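Local coordinates for translation initiation factor eIF2B subunit gamma (PDB 5B04), which forms part of the eIF2B complex, which exchanges GDP for GTP on the gamma subunit of translation initiation factor eIF2, at residues 43-48 with 146-151; 69-74 with 101-106; 240-245 with 322-327; 362-367 with 379-384. The protein carries 3 engineered substitutions. One frame throughout, in Å; residues are numbered along the deposited sequence.

Contact 1: residues 43-48 with 146-151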
loop_
_atom_site.group_PDB
_atom_site.type_symbol
_atom_site.label_atom_id
_atom_site.label_comp_id
_atom_site.label_asym_id
_atom_site.label_seq_id
_atom_site.Cartn_x
_atom_site.Cartn_y
_atom_site.Cartn_z
ATOM N N VAL E 43 -7.851 -62.794 -21.930
ATOM C CA VAL E 43 -7.133 -62.942 -23.190
ATOM C C VAL E 43 -7.698 -64.113 -23.983
ATOM O O VAL E 43 -7.724 -65.244 -23.498
ATOM C CB VAL E 43 -5.625 -63.158 -22.965
ATOM C CG1 VAL E 43 -4.933 -63.473 -24.283
ATOM C CG2 VAL E 43 -5.007 -61.937 -22.308
ATOM N N PHE E 44 -8.157 -63.841 -25.199
ATOM C CA PHE E 44 -8.692 -64.894 -26.052
ATOM C C PHE E 44 -7.632 -65.403 -27.021
ATOM O O PHE E 44 -7.075 -64.641 -27.811
ATOM C CB PHE E 44 -9.920 -64.402 -26.821
ATOM C CG PHE E 44 -10.520 -65.439 -27.729
ATOM C CD1 PHE E 44 -10.695 -66.741 -27.292
ATOM C CD2 PHE E 44 -10.914 -65.111 -29.016
ATOM C CE1 PHE E 44 -11.242 -67.701 -28.125
ATOM C CE2 PHE E 44 -11.466 -66.065 -29.852
ATOM C CZ PHE E 44 -11.633 -67.361 -29.404
ATOM N N ALA E 45 -7.359 -66.702 -26.947
ATOM C CA ALA E 45 -6.378 -67.337 -27.815
ATOM C C ALA E 45 -7.044 -68.387 -28.693
ATOM O O ALA E 45 -7.003 -69.580 -28.392
ATOM C CB ALA E 45 -5.266 -67.961 -26.990
ATOM N N GLY E 46 -7.659 -67.938 -29.780
ATOM C CA GLY E 46 -8.387 -68.833 -30.659
ATOM C C GLY E 46 -7.514 -69.486 -31.711
ATOM O O GLY E 46 -6.322 -69.196 -31.819
ATOM N N PHE E 47 -8.120 -70.383 -32.481
ATOM C CA PHE E 47 -7.464 -71.005 -33.623
ATOM C C PHE E 47 -7.102 -69.935 -34.645
ATOM O O PHE E 47 -7.810 -68.937 -34.780
ATOM C CB PHE E 47 -8.382 -72.065 -34.237
ATOM C CG PHE E 47 -7.834 -72.720 -35.473
ATOM C CD1 PHE E 47 -6.990 -73.812 -35.380
ATOM C CD2 PHE E 47 -8.188 -72.259 -36.732
ATOM C CE1 PHE E 47 -6.497 -74.424 -36.516
ATOM C CE2 PHE E 47 -7.696 -72.864 -37.872
ATOM C CZ PHE E 47 -6.849 -73.948 -37.765
ATOM N N GLY E 48 -5.995 -70.140 -35.353
ATOM C CA GLY E 48 -5.541 -69.192 -36.356
ATOM C C GLY E 48 -6.579 -68.921 -37.426
ATOM O O GLY E 48 -6.869 -69.784 -38.255
ATOM N N LEU E 146 -8.223 -58.728 -24.178
ATOM C CA LEU E 146 -7.175 -58.722 -25.191
ATOM C C LEU E 146 -7.227 -59.969 -26.062
ATOM O O LEU E 146 -7.872 -60.959 -25.716
ATOM C CB LEU E 146 -5.795 -58.617 -24.542
ATOM C CG LEU E 146 -5.385 -57.279 -23.933
ATOM C CD1 LEU E 146 -3.969 -57.372 -23.393
ATOM C CD2 LEU E 146 -5.496 -56.171 -24.963
ATOM N N SER E 147 -6.543 -59.910 -27.199
ATOM C CA SER E 147 -6.329 -61.086 -28.027
ATOM C C SER E 147 -4.904 -61.576 -27.815
ATOM O O SER E 147 -4.045 -60.816 -27.371
ATOM C CB SER E 147 -6.580 -60.775 -29.502
ATOM O OG SER E 147 -6.260 -61.889 -30.317
ATOM N N CYS E 148 -4.653 -62.842 -28.130
ATOM C CA CYS E 148 -3.323 -63.412 -27.947
ATOM C C CYS E 148 -2.320 -62.789 -28.912
ATOM O O CYS E 148 -1.111 -62.895 -28.713
ATOM C CB CYS E 148 -3.357 -64.930 -28.128
ATOM S SG CYS E 148 -3.877 -65.483 -29.768
ATOM N N ASP E 149 -2.828 -62.132 -29.950
ATOM C CA ASP E 149 -1.974 -61.509 -30.954
ATOM C C ASP E 149 -1.742 -60.023 -30.693
ATOM O O ASP E 149 -0.935 -59.392 -31.364
ATOM C CB ASP E 149 -2.568 -61.705 -32.355
ATOM C CG ASP E 149 -4.035 -61.320 -32.434
ATOM O OD1 ASP E 149 -4.422 -60.288 -31.847
ATOM O OD2 ASP E 149 -4.803 -62.055 -33.088
ATOM N N SER E 150 -2.448 -59.466 -29.716
ATOM C CA SER E 150 -2.335 -58.040 -29.419
ATOM C C SER E 150 -0.915 -57.643 -29.007
ATOM O O SER E 150 -0.535 -57.783 -27.845
ATOM C CB SER E 150 -3.326 -57.650 -28.322
ATOM O OG SER E 150 -4.652 -57.983 -28.693
ATOM N N ILE E 151 -0.136 -57.155 -29.970
ATOM C CA ILE E 151 1.208 -56.655 -29.693
ATOM C C ILE E 151 1.156 -55.157 -29.425
ATOM O O ILE E 151 1.017 -54.360 -30.350
ATOM C CB ILE E 151 2.182 -56.920 -30.858
ATOM C CG1 ILE E 151 1.985 -58.328 -31.421
ATOM C CG2 ILE E 151 3.621 -56.704 -30.410
ATOM C CD1 ILE E 151 2.288 -59.432 -30.433
#
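Phe44 is held through both its backbone N and its backbone O. Its N donates to Leu146 O at 2.9 Å. Its O accepts from Cys148 N at 3.0 Å. The pairs Val43 with Leu146 and Phe44 with Ser147 are in parallel register. On the face carrying Val43 and Leu146, Val43 CG2 meets Leu146 CB at 4.1 Å, and the two side chains cross obliquely. Ala45 CB touches Cys148 CB at 3.8 Å. Cys148 SG sits between its own N and carbonyl carbon (chi1 62°), close to Ala45 CA. Strands 39-45 and 142-147 are neighbours in the central sheet of the nucleotidyl transferase domain, a GT-A type alpha/beta fold. In active relatives the loop after the first strand is the glycine-rich nucleotide loop. Gly46 lies in this region, and its N sits over the centre of the Phe44 ring. Past the second strand, a type I turn runs from Ser147 to Ser150. Ser150 OG accepts from Ser147 N at 3.1 Å, and Ser147 OG donates weakly to Asp149 OD1. Strand 87-92 flanks Val43 and Ala45, while Trp79 and Leu80 of helix 74-82 cover Leu146.

Contact 2: residues 69-74 with 101-106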
loop_
_atom_site.group_PDB
_atom_site.type_symbol
_atom_site.label_atom_id
_atom_site.label_comp_id
_atom_site.label_asym_id
_atom_site.label_seq_id
_atom_site.Cartn_x
_atom_site.Cartn_y
_atom_site.Cartn_z
ATOM N N ASN E 69 11.336 -64.224 -31.379
ATOM C CA ASN E 69 11.849 -65.377 -30.644
ATOM C C ASN E 69 11.152 -65.515 -29.294
ATOM O O ASN E 69 11.702 -66.073 -28.346
ATOM C CB ASN E 69 13.365 -65.285 -30.466
ATOM C CG ASN E 69 14.120 -65.755 -31.691
ATOM O OD1 ASN E 69 13.603 -66.539 -32.488
ATOM N ND2 ASN E 69 15.349 -65.278 -31.849
ATOM N N LYS E 70 9.933 -64.990 -29.227
ATOM C CA LYS E 70 9.063 -65.138 -28.070
ATOM C C LYS E 70 7.656 -65.422 -28.569
ATOM O O LYS E 70 7.191 -64.774 -29.507
ATOM C CB LYS E 70 9.074 -63.883 -27.195
ATOM C CG LYS E 70 10.393 -63.601 -26.499
ATOM C CD LYS E 70 10.309 -62.322 -25.681
ATOM C CE LYS E 70 11.627 -62.018 -24.988
ATOM N NZ LYS E 70 11.580 -60.722 -24.258
ATOM N N PRO E 71 6.976 -66.400 -27.952
ATOM C CA PRO E 71 5.612 -66.777 -28.339
ATOM C C PRO E 71 4.662 -65.583 -28.372
ATOM O O PRO E 71 4.861 -64.614 -27.640
ATOM C CB PRO E 71 5.205 -67.774 -27.252
ATOM C CG PRO E 71 6.493 -68.370 -26.807
ATOM C CD PRO E 71 7.494 -67.251 -26.866
ATOM N N MET E 72 3.648 -65.664 -29.226
ATOM C CA MET E 72 2.700 -64.574 -29.432
ATOM C C MET E 72 2.025 -64.136 -28.135
ATOM O O MET E 72 1.782 -62.949 -27.919
ATOM C CB MET E 72 1.643 -64.996 -30.454
ATOM C CG MET E 72 0.820 -63.860 -31.020
ATOM S SD MET E 72 -0.355 -64.444 -32.254
ATOM C CE MET E 72 0.757 -65.107 -33.491
ATOM N N LEU E 73 1.740 -65.105 -27.271
ATOM C CA LEU E 73 1.020 -64.860 -26.026
ATOM C C LEU E 73 1.819 -64.008 -25.040
ATOM O O LEU E 73 1.250 -63.398 -24.135
ATOM C CB LEU E 73 0.645 -66.192 -25.374
ATOM C CG LEU E 73 -0.333 -66.163 -24.199
ATOM C CD1 LEU E 73 -1.751 -65.902 -24.685
ATOM C CD2 LEU E 73 -0.258 -67.459 -23.411
ATOM N N HIS E 74 3.135 -63.969 -25.223
ATOM C CA HIS E 74 4.028 -63.260 -24.309
ATOM C C HIS E 74 3.715 -61.770 -24.187
ATOM O O HIS E 74 3.857 -61.185 -23.114
ATOM C CB HIS E 74 5.481 -63.442 -24.754
ATOM C CG HIS E 74 6.431 -62.465 -24.134
ATOM N ND1 HIS E 74 6.745 -61.257 -24.718
ATOM C CD2 HIS E 74 7.140 -62.519 -22.980
ATOM C CE1 HIS E 74 7.603 -60.608 -23.952
ATOM N NE2 HIS E 74 7.860 -61.353 -22.891
ATOM N N ASN E 101 -0.628 -74.501 -21.684
ATOM C CA ASN E 101 -0.300 -74.783 -20.291
ATOM C C ASN E 101 1.160 -75.184 -20.117
ATOM O O ASN E 101 1.803 -74.807 -19.138
ATOM C CB ASN E 101 -1.207 -75.888 -19.743
ATOM C CG ASN E 101 -2.511 -75.352 -19.189
ATOM O OD1 ASN E 101 -3.581 -75.580 -19.753
ATOM N ND2 ASN E 101 -2.428 -74.643 -18.069
ATOM N N ALA E 102 1.678 -75.948 -21.075
ATOM C CA ALA E 102 3.055 -76.426 -21.020
ATOM C C ALA E 102 4.049 -75.275 -21.101
ATOM O O ALA E 102 5.080 -75.285 -20.427
ATOM C CB ALA E 102 3.316 -77.425 -22.138
ATOM N N TRP E 103 3.742 -74.282 -21.930
ATOM C CA TRP E 103 4.614 -73.124 -22.067
ATOM C C TRP E 103 4.536 -72.238 -20.828
ATOM O O TRP E 103 5.509 -71.580 -20.462
ATOM C CB TRP E 103 4.258 -72.316 -23.315
ATOM C CG TRP E 103 5.052 -71.054 -23.432
ATOM C CD1 TRP E 103 6.359 -70.940 -23.808
ATOM C CD2 TRP E 103 4.596 -69.724 -23.161
ATOM N NE1 TRP E 103 6.744 -69.621 -23.789
ATOM C CE2 TRP E 103 5.679 -68.854 -23.397
ATOM C CE3 TRP E 103 3.375 -69.184 -22.745
ATOM C CZ2 TRP E 103 5.578 -67.475 -23.231
ATOM C CZ3 TRP E 103 3.277 -67.814 -22.580
ATOM C CH2 TRP E 103 4.372 -66.976 -22.822
ATOM N N LEU E 104 3.373 -72.228 -20.185
ATOM C CA LEU E 104 3.197 -71.483 -18.945
ATOM C C LEU E 104 3.964 -72.154 -17.811
ATOM O O LEU E 104 4.424 -71.491 -16.881
ATOM C CB LEU E 104 1.715 -71.368 -18.591
ATOM C CG LEU E 104 0.874 -70.513 -19.541
ATOM C CD1 LEU E 104 -0.589 -70.570 -19.152
ATOM C CD2 LEU E 104 1.371 -69.077 -19.553
ATOM N N ARG E 105 4.090 -73.476 -17.900
ATOM C CA ARG E 105 4.870 -74.254 -16.946
ATOM C C ARG E 105 6.313 -73.762 -16.924
ATOM O O ARG E 105 6.864 -73.456 -15.866
ATOM C CB ARG E 105 4.817 -75.739 -17.308
ATOM C CG ARG E 105 4.427 -76.667 -16.172
ATOM C CD ARG E 105 4.027 -78.028 -16.717
ATOM N NE ARG E 105 4.998 -78.531 -17.686
ATOM C CZ ARG E 105 4.705 -79.367 -18.676
ATOM N NH1 ARG E 105 3.461 -79.798 -18.837
ATOM N NH2 ARG E 105 5.654 -79.771 -19.509
ATOM N N SER E 106 6.914 -73.689 -18.107
ATOM C CA SER E 106 8.242 -73.113 -18.271
ATOM C C SER E 106 8.349 -72.472 -19.650
ATOM O O SER E 106 8.003 -73.088 -20.657
ATOM C CB SER E 106 9.330 -74.172 -18.086
ATOM O OG SER E 106 9.443 -74.992 -19.235
#
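Pro71 and Trp103 bring the two backbones closest, with their CA atoms 9.0 Å apart, so side chains bridge the distance between loop 69-74 and helix 97-105. Trp103 provides most of the contact. Its CG is anti to the backbone N (chi1 175°), and the indole reaches from the helix toward the loop. Pro71 CG lies over one face of the indole, offset toward the rim. It is 3.3 Å from Trp103 NE1 and 3.5 Å from Trp103 CE2, with Pro71 CB over the same system at 4.0 Å from Trp103 CZ2. At the six-membered end, Leu73 CD2 meets Trp103 CZ3 at 3.6 Å. His74 CA comes within 4.0 Å of Trp103 CH2. Residues 71-74 form a type I turn, closed by His74 N to Pro71 O at 3.0 Å. The contact joins helix 97-105 to this turn, which leads into helix 74-82, within the nucleotidyl transferase domain. An alanine in place of Trp103 would probably open a gap between helix and turn and leave Pro71, Leu73 and His74 without their aromatic partner. Leu104 adds a looser touch on Leu73. Leu104 also touches Ile114 and Val116 of strand 113-117. Leu64 also touches Pro71.

Contact 3: residues 240-245 with 322-327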
loop_
_atom_site.group_PDB
_atom_site.type_symbol
_atom_site.label_atom_id
_atom_site.label_comp_id
_atom_site.label_asym_id
_atom_site.label_seq_id
_atom_site.Cartn_x
_atom_site.Cartn_y
_atom_site.Cartn_z
ATOM N N ALA E 240 -7.002 -52.617 -32.501
ATOM C CA ALA E 240 -5.884 -53.235 -31.798
ATOM C C ALA E 240 -6.383 -54.336 -30.871
ATOM O O ALA E 240 -5.614 -54.906 -30.095
ATOM C CB ALA E 240 -5.108 -52.190 -31.016
ATOM N N HIS E 241 -7.678 -54.625 -30.972
ATOM C CA HIS E 241 -8.372 -55.591 -30.120
ATOM C C HIS E 241 -8.073 -55.389 -28.639
ATOM O O HIS E 241 -8.017 -56.349 -27.870
ATOM C CB HIS E 241 -8.029 -57.024 -30.526
ATOM C CG HIS E 241 -9.088 -58.023 -30.177
ATOM N ND1 HIS E 241 -9.122 -58.681 -28.966
ATOM C CD2 HIS E 241 -10.150 -58.479 -30.883
ATOM C CE1 HIS E 241 -10.161 -59.497 -28.942
ATOM N NE2 HIS E 241 -10.801 -59.393 -30.092
ATOM N N ILE E 242 -7.872 -54.137 -28.247
ATOM C CA ILE E 242 -7.799 -53.788 -26.839
ATOM C C ILE E 242 -9.147 -53.241 -26.414
ATOM O O ILE E 242 -9.606 -52.226 -26.937
ATOM C CB ILE E 242 -6.724 -52.738 -26.540
ATOM C CG1 ILE E 242 -5.413 -53.067 -27.247
ATOM C CG2 ILE E 242 -6.515 -52.603 -25.037
ATOM C CD1 ILE E 242 -4.430 -51.927 -27.186
ATOM N N PHE E 243 -9.786 -53.917 -25.469
ATOM C CA PHE E 243 -11.090 -53.487 -24.997
ATOM C C PHE E 243 -11.144 -53.491 -23.481
ATOM O O PHE E 243 -10.453 -54.269 -22.826
ATOM C CB PHE E 243 -12.190 -54.384 -25.565
ATOM C CG PHE E 243 -12.239 -54.403 -27.060
ATOM C CD1 PHE E 243 -13.006 -53.481 -27.752
ATOM C CD2 PHE E 243 -11.516 -55.338 -27.776
ATOM C CE1 PHE E 243 -13.050 -53.495 -29.127
ATOM C CE2 PHE E 243 -11.564 -55.356 -29.148
ATOM C CZ PHE E 243 -12.318 -54.424 -29.824
ATOM N N VAL E 244 -11.963 -52.606 -22.931
ATOM C CA VAL E 244 -12.254 -52.614 -21.508
ATOM C C VAL E 244 -13.712 -52.219 -21.317
ATOM O O VAL E 244 -14.158 -51.180 -21.805
ATOM C CB VAL E 244 -11.318 -51.676 -20.717
ATOM C CG1 VAL E 244 -11.182 -50.329 -21.413
ATOM C CG2 VAL E 244 -11.808 -51.515 -19.285
ATOM N N PHE E 245 -14.459 -53.068 -20.624
ATOM C CA PHE E 245 -15.898 -52.892 -20.512
ATOM C C PHE E 245 -16.352 -52.665 -19.079
ATOM O O PHE E 245 -15.671 -53.057 -18.130
ATOM C CB PHE E 245 -16.628 -54.114 -21.073
ATOM C CG PHE E 245 -16.316 -54.411 -22.511
ATOM C CD1 PHE E 245 -17.058 -53.838 -23.526
ATOM C CD2 PHE E 245 -15.293 -55.281 -22.848
ATOM C CE1 PHE E 245 -16.781 -54.114 -24.851
ATOM C CE2 PHE E 245 -15.014 -55.565 -24.167
ATOM C CZ PHE E 245 -15.756 -54.977 -25.172
ATOM N N ARG E 322 2.299 -44.631 -32.034
ATOM C CA ARG E 322 3.152 -45.754 -32.433
ATOM C C ARG E 322 2.993 -47.045 -31.662
ATOM O O ARG E 322 2.411 -47.084 -30.591
ATOM C CB ARG E 322 4.602 -45.299 -32.597
ATOM C CG ARG E 322 4.837 -44.323 -33.723
ATOM C CD ARG E 322 6.303 -43.982 -33.822
ATOM N NE ARG E 322 6.561 -42.992 -34.849
ATOM C CZ ARG E 322 7.744 -42.436 -35.064
ATOM N NH1 ARG E 322 8.781 -42.807 -34.338
ATOM N NH2 ARG E 322 7.895 -41.547 -36.026
ATOM N N ALA E 323 3.595 -48.082 -32.219
ATOM C CA ALA E 323 3.794 -49.371 -31.589
ATOM C C ALA E 323 2.683 -50.338 -31.297
ATOM O O ALA E 323 2.975 -51.430 -30.856
ATOM C CB ALA E 323 4.594 -49.111 -30.329
ATOM N N ASN E 324 1.432 -49.981 -31.556
ATOM C CA ASN E 324 0.360 -50.935 -31.292
ATOM C C ASN E 324 -0.576 -51.350 -32.411
ATOM O O ASN E 324 -1.412 -50.607 -32.874
ATOM C CB ASN E 324 -0.342 -50.606 -29.959
ATOM C CG ASN E 324 -1.804 -50.257 -30.094
ATOM O OD1 ASN E 324 -2.585 -51.005 -30.643
ATOM N ND2 ASN E 324 -2.173 -49.127 -29.572
ATOM N N ASN E 325 -0.474 -52.617 -32.715
ATOM C CA ASN E 325 -1.408 -53.378 -33.548
ATOM C C ASN E 325 -1.267 -54.883 -33.318
ATOM O O ASN E 325 -0.678 -55.307 -32.326
ATOM C CB ASN E 325 -1.215 -53.048 -35.031
ATOM C CG ASN E 325 -2.274 -52.091 -35.556
ATOM O OD1 ASN E 325 -3.405 -52.074 -35.070
ATOM N ND2 ASN E 325 -1.909 -51.289 -36.549
ATOM N N LEU E 326 -1.946 -55.673 -34.136
ATOM C CA LEU E 326 -2.002 -57.107 -33.911
ATOM C C LEU E 326 -1.770 -57.918 -35.149
ATOM O O LEU E 326 -2.109 -57.491 -36.236
ATOM C CB LEU E 326 -3.326 -57.529 -33.286
ATOM C CG LEU E 326 -4.681 -57.187 -33.882
ATOM C CD1 LEU E 326 -4.611 -56.961 -35.372
ATOM C CD2 LEU E 326 -5.733 -58.226 -33.542
ATOM N N PRO E 327 -1.133 -59.149 -34.942
ATOM C CA PRO E 327 -1.075 -59.977 -36.132
ATOM C C PRO E 327 -2.112 -61.067 -36.147
ATOM O O PRO E 327 -1.940 -62.086 -35.522
ATOM C CB PRO E 327 0.279 -60.618 -36.010
ATOM C CG PRO E 327 0.356 -60.990 -34.608
ATOM C CD PRO E 327 -0.384 -59.942 -33.853
#
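His241, whose CB meets Leu326 across the contact, has Phe243 CE2 over one face of its imidazole. That atom stands 3.7 Å above the plane, offset toward the rim. At the edge of the Phe243 ring, in its plane, lies His241 CG. This CG is anti to the backbone N (chi1 -154°), and the ring end leads away from the loop 322-327. The touch on the loop comes from His241 CB, 4.0 Å from Leu326 CD2. Ile242 and Asn324 reach toward each other, tip to tip, with Ile242 CD1 and Asn324 OD1 4.0 Å apart, though the placing of this amide is uncertain. Ala240 lies nearest the loop backbone, its CA 4.8 Å from Asn325 CA. The loop follows strand 315-319 and leads to helix 332-338. It passes beside residues 240-242 of strand 230-245 in the mixed sheet of the nucleotidyl transferase domain. Asn325 OD1 accepts from Ser238 OG, and the backbone O of Asn324 bonds Ser175 OG. Leu326 also rests on Asp149, and His241 on Ser147 of the adjacent strand. The loop is therefore held here by buried van der Waals packing, while the two bonds to serines, one from side chain and one from backbone, reach outside the segments.

Contact 4: residues 362-367 with 379-384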
loop_
_atom_site.group_PDB
_atom_site.type_symbol
_atom_site.label_atom_id
_atom_site.label_comp_id
_atom_site.label_asym_id
_atom_site.label_seq_id
_atom_site.Cartn_x
_atom_site.Cartn_y
_atom_site.Cartn_z
ATOM N N VAL E 362 18.607 -64.838 -33.680
ATOM C CA VAL E 362 18.698 -66.268 -33.766
ATOM C C VAL E 362 18.670 -66.802 -32.355
ATOM O O VAL E 362 19.331 -66.266 -31.491
ATOM C CB VAL E 362 20.030 -66.632 -34.379
ATOM C CG1 VAL E 362 21.125 -65.906 -33.633
ATOM C CG2 VAL E 362 20.240 -68.124 -34.339
ATOM N N ASN E 363 17.918 -67.861 -32.111
ATOM C CA ASN E 363 17.742 -68.338 -30.747
ATOM C C ASN E 363 18.748 -69.333 -30.247
ATOM O O ASN E 363 19.785 -69.513 -30.840
ATOM C CB ASN E 363 16.344 -68.863 -30.497
ATOM C CG ASN E 363 15.794 -68.390 -29.181
ATOM O OD1 ASN E 363 16.484 -67.751 -28.407
ATOM N ND2 ASN E 363 14.548 -68.700 -28.924
ATOM N N GLU E 364 18.437 -69.925 -29.104
ATOM C CA GLU E 364 19.292 -70.895 -28.437
ATOM C C GLU E 364 19.387 -72.287 -29.044
ATOM O O GLU E 364 18.494 -72.755 -29.734
ATOM C CB GLU E 364 18.868 -71.020 -26.991
ATOM C CG GLU E 364 18.678 -69.684 -26.313
ATOM C CD GLU E 364 17.908 -69.804 -25.024
ATOM O OE1 GLU E 364 17.763 -70.934 -24.524
ATOM O OE2 GLU E 364 17.441 -68.766 -24.519
ATOM N N GLY E 365 20.499 -72.936 -28.741
ATOM C CA GLY E 365 20.819 -74.286 -29.173
ATOM C C GLY E 365 20.943 -74.423 -30.679
ATOM O O GLY E 365 21.353 -75.468 -31.189
ATOM N N THR E 366 20.584 -73.359 -31.391
ATOM C CA THR E 366 20.583 -73.356 -32.850
ATOM C C THR E 366 21.982 -73.241 -33.434
ATOM O O THR E 366 22.597 -72.177 -33.397
ATOM C CB THR E 366 19.724 -72.201 -33.405
ATOM O OG1 THR E 366 18.344 -72.451 -33.117
ATOM C CG2 THR E 366 19.906 -72.068 -34.912
ATOM N N THR E 367 22.451 -74.246 -34.142
ATOM C CA THR E 367 23.753 -74.091 -34.773
ATOM C C THR E 367 23.660 -74.031 -36.295
ATOM O O THR E 367 22.917 -74.795 -36.895
ATOM C CB THR E 367 24.701 -75.203 -34.329
ATOM O OG1 THR E 367 25.798 -75.294 -35.237
ATOM C CG2 THR E 367 23.970 -76.509 -34.305
ATOM N N ILE E 379 15.494 -66.401 -36.332
ATOM C CA ILE E 379 15.641 -67.851 -36.266
ATOM C C ILE E 379 15.279 -68.391 -34.883
ATOM O O ILE E 379 15.734 -67.872 -33.864
ATOM C CB ILE E 379 17.077 -68.284 -36.620
ATOM C CG1 ILE E 379 17.486 -67.700 -37.973
ATOM C CG2 ILE E 379 17.195 -69.801 -36.630
ATOM C CD1 ILE E 379 18.834 -68.177 -38.467
ATOM N N GLY E 380 14.462 -69.441 -34.862
ATOM C CA GLY E 380 13.977 -70.020 -33.622
ATOM C C GLY E 380 15.017 -70.775 -32.815
ATOM O O GLY E 380 16.218 -70.543 -32.950
ATOM N N LYS E 381 14.544 -71.693 -31.976
ATOM C CA LYS E 381 15.400 -72.378 -31.016
ATOM C C LYS E 381 15.880 -73.739 -31.526
ATOM O O LYS E 381 15.154 -74.434 -32.235
ATOM C CB LYS E 381 14.658 -72.538 -29.687
ATOM C CG LYS E 381 15.524 -72.306 -28.458
ATOM C CD LYS E 381 14.702 -72.064 -27.201
ATOM C CE LYS E 381 13.375 -72.803 -27.234
ATOM N NZ LYS E 381 12.462 -72.325 -26.159
ATOM N N ASN E 382 17.098 -74.103 -31.126
ATOM C CA ASN E 382 17.818 -75.308 -31.570
ATOM C C ASN E 382 17.538 -75.749 -33.013
ATOM O O ASN E 382 17.068 -76.858 -33.267
ATOM C CB ASN E 382 17.566 -76.471 -30.591
ATOM C CG ASN E 382 16.110 -76.897 -30.517
ATOM O OD1 ASN E 382 15.732 -77.929 -31.069
ATOM N ND2 ASN E 382 15.295 -76.125 -29.809
ATOM N N CYS E 383 17.864 -74.869 -33.954
ATOM C CA CYS E 383 17.736 -75.158 -35.378
ATOM C C CYS E 383 19.077 -75.577 -35.978
ATOM O O CYS E 383 20.127 -75.382 -35.367
ATOM C CB CYS E 383 17.189 -73.937 -36.123
ATOM S SG CYS E 383 15.492 -73.506 -35.703
ATOM N N VAL E 384 19.037 -76.152 -37.176
ATOM C CA VAL E 384 20.256 -76.565 -37.862
ATOM C C VAL E 384 20.328 -75.986 -39.269
ATOM O O VAL E 384 19.470 -76.255 -40.107
ATOM C CB VAL E 384 20.374 -78.098 -37.952
ATOM C CG1 VAL E 384 21.587 -78.489 -38.785
ATOM C CG2 VAL E 384 20.454 -78.710 -36.565
#
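Thr366 OG1 holds two backbone groups of segment 379-384. It accepts from Cys383 N at 2.6 Å in a nearly straight bond (164°) and donates to Gly380 O at 2.9 Å. That acceptance and donation fix the rotation of the hydroxyl, which stands anti to the carbonyl carbon (chi1 -69°). The same torsion sets Thr366 CG2 anti to the backbone N, where it meets Cys383 CB at 3.5 Å and Ile379 CG2 at 3.9 Å. An alanine in place of Thr366 lacks OG1 and CG2, so Cys383 N would probably lose its acceptor and Gly380 O its hydroxyl donor, and a gap would probably open beside Cys383 and Ile379. The two segments are equivalent turns, 17 residues apart, of the left-handed beta-helix formed by the hexapeptide-repeat domain, so each coil lies on the next. Val362 and Ile379 lie side by side, pointing the same way, with Val362 CG2 3.9 Å from Ile379 CB. Asn363 and Lys381 also lie side by side, one residue off the 17-residue repeat, and Asn363 ND2 is 3.8 Å from Lys381 CG. Glu364 CB touches Lys381 CG as well. Weak backbone bonds join Asn363 N to Ile379 O and Thr367 N to Cys383 O, the latter at 2.9 Å. Thr367 and Val384 are paired in parallel as the short strands begin. Gly365 has a positive phi (63°). On the far side, Lys381 and Val384 hydrogen-bond through their backbones to the next coil, at Asn399, Ile400 and Val402.

Overall arrangement
Contacts 1 and 3 are buried and share one mixed sheet, since strands 142-147 and 230-245 are neighbours. Contact 1 is parallel strand pairing with backbone bonds, contact 3 loop-on-strand packing. They meet where Asp149 packs on Pro327, and Ile151 O probably bonds Asn325 N. Contact 2 is partly buried and rests on an aromatic ring. Its segments are nested inside the loop closed by contact 1, and Met72 and Leu73 pack on Cys148. Contact 4, richest in polar bonds and partly exposed, lies in the beta-helix domain, about 26 Å between centres from contact 1. Asn69 of contact 2 touches Ile379 and Gly380, linking the two domains.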